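Local coordinates for protein putative histidinol-phosphate aminotransferase (Burkholderia pseudomallei, PDB 3P1T) that probably uses pyridoxal 5'-phosphate to transfer the amino group of L-histidinol phosphate to 2-oxoglutarate in histidine biosynthesis, at residues Arg92-Trp97 / Arg135-Val140. Sequence-based numbering, arbitrary orientation.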
ATOM      1  N   ARG A  92      18.798 -18.888   3.719  1.00 31.35           N
ATOM      2  CA  ARG A  92      17.745 -19.877   3.837  1.00 30.26           C
ATOM      3  C   ARG A  92      16.752 -19.325   4.822  1.00 36.60           C
ATOM      4  O   ARG A  92      17.119 -18.931   5.930  1.00 36.37           O
ATOM      5  CB  ARG A  92      18.303 -21.240   4.257  1.00 28.46           C
ATOM      6  CG  ARG A  92      17.249 -22.329   4.324  1.00 36.96           C
ATOM      7  CD  ARG A  92      17.819 -23.662   4.742  1.00 39.05           C
ATOM      8  NE  ARG A  92      18.201 -23.718   6.156  1.00 36.55           N
ATOM      9  CZ  ARG A  92      18.397 -24.850   6.833  1.00 54.00           C
ATOM     10  NH1 ARG A  92      18.193 -26.024   6.251  1.00 36.03           N
ATOM     11  NH2 ARG A  92      18.744 -24.814   8.115  1.00 48.81           N
ATOM     12  N   PHE A  93      15.502 -19.228   4.408  1.00 34.87           N
ATOM     13  CA  PHE A  93      14.452 -18.718   5.275  1.00 34.35           C
ATOM     14  C   PHE A  93      13.864 -19.888   6.060  1.00 36.95           C
ATOM     15  O   PHE A  93      13.605 -20.965   5.503  1.00 34.71           O
ATOM     16  CB  PHE A  93      13.412 -17.941   4.466  1.00 35.78           C
ATOM     17  CG  PHE A  93      13.966 -16.580   4.115  1.00 37.87           C
ATOM     18  CD1 PHE A  93      14.875 -16.428   3.071  1.00 42.68           C
ATOM     19  CD2 PHE A  93      13.636 -15.461   4.871  1.00 39.64           C
ATOM     20  CE1 PHE A  93      15.455 -15.187   2.800  1.00 43.89           C
ATOM     21  CE2 PHE A  93      14.196 -14.216   4.574  1.00 43.13           C
ATOM     22  CZ  PHE A  93      15.113 -14.093   3.554  1.00 42.15           C
ATOM     23  N   VAL A  94      13.776 -19.698   7.382  1.00 34.17           N
ATOM     24  CA  VAL A  94      13.320 -20.724   8.310  1.00 34.62           C
ATOM     25  C   VAL A  94      12.054 -20.236   9.030  1.00 39.47           C
ATOM     26  O   VAL A  94      12.061 -19.198   9.695  1.00 39.11           O
ATOM     27  CB  VAL A  94      14.445 -21.098   9.301  1.00 38.69           C
ATOM     28  CG1 VAL A  94      13.938 -22.028  10.391  1.00 39.07           C
ATOM     29  CG2 VAL A  94      15.631 -21.715   8.586  1.00 38.55           C
ATOM     30  N   THR A  95      10.967 -20.987   8.875  1.00 36.95           N
ATOM     31  CA  THR A  95       9.674 -20.673   9.489  1.00 36.74           C
ATOM     32  C   THR A  95       9.133 -21.921  10.185  1.00 41.93           C
ATOM     33  O   THR A  95       9.636 -23.029   9.954  1.00 41.95           O
ATOM     34  CB  THR A  95       8.683 -20.143   8.424  1.00 41.65           C
ATOM     35  OG1 THR A  95       8.395 -21.178   7.473  1.00 40.21           O
ATOM     36  CG2 THR A  95       9.184 -18.883   7.717  1.00 38.98           C
ATOM     37  N   ALA A  96       8.098 -21.745  11.029  1.00 38.53           N
ATOM     38  CA  ALA A  96       7.430 -22.860  11.711  1.00 37.31           C
ATOM     39  C   ALA A  96       6.332 -23.437  10.846  1.00 39.96           C
ATOM     40  O   ALA A  96       5.670 -22.706  10.113  1.00 40.42           O
ATOM     41  CB  ALA A  96       6.852 -22.397  13.026  1.00 37.49           C
ATOM     42  N   TRP A  97       6.157 -24.744  10.893  1.00 36.77           N
ATOM     43  CA  TRP A  97       5.062 -25.410  10.208  1.00 36.65           C
ATOM     44  C   TRP A  97       4.700 -26.686  10.971  1.00 41.12           C
ATOM     45  O   TRP A  97       5.545 -27.576  11.083  1.00 40.98           O
ATOM     46  CB  TRP A  97       5.341 -25.705   8.737  1.00 35.42           C
ATOM     47  CG  TRP A  97       4.098 -26.118   8.000  1.00 36.03           C
ATOM     48  CD1 TRP A  97       3.704 -27.391   7.714  1.00 39.18           C
ATOM     49  CD2 TRP A  97       3.035 -25.258   7.563  1.00 35.14           C
ATOM     50  NE1 TRP A  97       2.490 -27.378   7.076  1.00 38.15           N
ATOM     51  CE2 TRP A  97       2.056 -26.082   6.963  1.00 39.31           C
ATOM     52  CE3 TRP A  97       2.822 -23.865   7.598  1.00 35.57           C
ATOM     53  CZ2 TRP A  97       0.889 -25.560   6.384  1.00 38.43           C
ATOM     54  CZ3 TRP A  97       1.653 -23.352   7.047  1.00 36.36           C
ATOM     55  CH2 TRP A  97       0.711 -24.193   6.434  1.00 37.21           C
ATOM     56  N   ARG A 135      23.960 -19.977  10.817  1.00 49.51           N
ATOM     57  CA  ARG A 135      24.220 -18.543  10.638  1.00 49.52           C
ATOM     58  C   ARG A 135      23.930 -18.099   9.189  1.00 53.95           C
ATOM     59  O   ARG A 135      23.949 -16.901   8.901  1.00 53.44           O
ATOM     60  CB  ARG A 135      25.656 -18.201  11.048  1.00 50.98           C
ATOM     61  CG  ARG A 135      25.925 -18.332  12.572  1.00 64.40           C
ATOM     62  CD  ARG A 135      25.481 -17.114  13.389  1.00 80.42           C
ATOM     63  NE  ARG A 135      25.665 -17.293  14.836  1.00 95.20           N
ATOM     64  CZ  ARG A 135      26.752 -16.930  15.519  1.00113.82           C
ATOM     65  NH1 ARG A 135      27.780 -16.362  14.896  1.00104.41           N
ATOM     66  NH2 ARG A 135      26.821 -17.139  16.828  1.00 99.39           N
ATOM     67  N   ASP A 136      23.594 -19.055   8.302  1.00 50.78           N
ATOM     68  CA  ASP A 136      23.163 -18.814   6.916  1.00 49.09           C
ATOM     69  C   ASP A 136      21.657 -18.638   6.847  1.00 48.29           C
ATOM     70  O   ASP A 136      21.126 -18.383   5.771  1.00 47.19           O
ATOM     71  CB  ASP A 136      23.560 -19.979   5.981  1.00 52.06           C
ATOM     72  CG  ASP A 136      25.010 -20.417   5.971  1.00 67.21           C
ATOM     73  OD1 ASP A 136      25.890 -19.551   5.736  1.00 67.15           O
ATOM     74  OD2 ASP A 136      25.258 -21.650   6.072  1.00 74.79           O
ATOM     75  N   ASP A 137      20.954 -18.831   7.977  1.00 42.84           N
ATOM     76  CA  ASP A 137      19.499 -18.783   8.020  1.00 41.08           C
ATOM     77  C   ASP A 137      18.964 -17.493   8.574  1.00 45.32           C
ATOM     78  O   ASP A 137      19.535 -16.907   9.497  1.00 46.34           O
ATOM     79  CB  ASP A 137      18.918 -19.932   8.872  1.00 42.72           C
ATOM     80  CG  ASP A 137      19.254 -21.351   8.425  1.00 52.89           C
ATOM     81  OD1 ASP A 137      19.647 -21.533   7.245  1.00 54.00           O
ATOM     82  OD2 ASP A 137      19.111 -22.278   9.248  1.00 55.71           O
ATOM     83  N   CYS A 138      17.831 -17.071   7.996  1.00 40.43           N
ATOM     84  CA  CYS A 138      17.001 -15.964   8.423  1.00 38.66           C
ATOM     85  C   CYS A 138      15.731 -16.572   9.009  1.00 41.26           C
ATOM     86  O   CYS A 138      14.939 -17.171   8.274  1.00 40.62           O
ATOM     87  CB  CYS A 138      16.715 -14.999   7.282  1.00 38.21           C
ATOM     88  SG  CYS A 138      15.625 -13.634   7.755  1.00 41.72           S
ATOM     89  N   VAL A 139      15.603 -16.541  10.338  1.00 36.93           N
ATOM     90  CA  VAL A 139      14.492 -17.190  11.018  1.00 36.27           C
ATOM     91  C   VAL A 139      13.379 -16.175  11.231  1.00 40.03           C
ATOM     92  O   VAL A 139      13.612 -15.106  11.789  1.00 39.71           O
ATOM     93  CB  VAL A 139      14.948 -17.854  12.344  1.00 40.63           C
ATOM     94  CG1 VAL A 139      13.793 -18.579  13.011  1.00 40.33           C
ATOM     95  CG2 VAL A 139      16.108 -18.821  12.100  1.00 40.53           C
ATOM     96  N   VAL A 140      12.173 -16.512  10.736  1.00 36.52           N
ATOM     97  CA  VAL A 140      10.956 -15.688  10.827  1.00 35.39           C
ATOM     98  C   VAL A 140       9.906 -16.485  11.617  1.00 38.45           C
ATOM     99  O   VAL A 140       9.381 -17.482  11.119  1.00 37.53           O
ATOM    100  CB  VAL A 140      10.423 -15.239   9.428  1.00 37.63           C
ATOM    101  CG1 VAL A 140       9.137 -14.426   9.559  1.00 36.58           C
ATOM    102  CG2 VAL A 140      11.475 -14.456   8.649  1.00 36.59           C
TER
HETATM  103  O   HOH W   1       7.103 -19.103  11.551  1.00 32.53           O
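Arg92 and Asp137 illustrate how a salt bridge can join the first bridged pair of two neighbouring inner parallel strands. Their side chains run side by side, pointing the same way, and the arginine grips the carboxylate side-on with two nitrogens. NH2 of Arg92 reaches OD2 of Asp137 at 2.8 Å in a nearly straight bond, within the guanidinium plane and on the syn side of the carboxylate. NE of Arg92 meets OD1 of Asp137, also at 2.8 Å, but from above the carboxylate plane, the two flat groups being turned 34° against each other. A bend at chi3 (72°) places NE for this grip. Ser134 N also bonds OD2, which helps to fix the carboxylate. Beyond the bridge, CG2 of Val94 lies 3.6 Å from OD2 of Asp137.

On the sheet face bearing Phe93 and Cys138, packing is tight. Cys138 CB sits over one face of the Phe93 ring, 4.1 Å from its centroid, in a CH-pi contact offset toward the rim. With SG anti to the backbone N (chi1 178°), the sulfur approaches obliquely and touches CE2 of Phe93 at 3.5 Å.

Four backbone bonds, from Arg92 N to Asp136 O through Val140 N to Val94 O, hold the strands together in parallel register. Past Val94 the pairing slackens: Thr95 and Val140 stand 5.3 Å apart at CA, and a water bridges Ala96 N and Val140 O in place of a direct bond.

The pair belongs to the parallel part of the mixed, mainly parallel seven-stranded sheet of the large domain of fold type I PLP-dependent enzymes. Strand 92-96 lies between 113-117 and 137-142, which in turn adjoins 166-170; helix 76-87 packs against Phe93 and Val140 through Ser85 and Phe81.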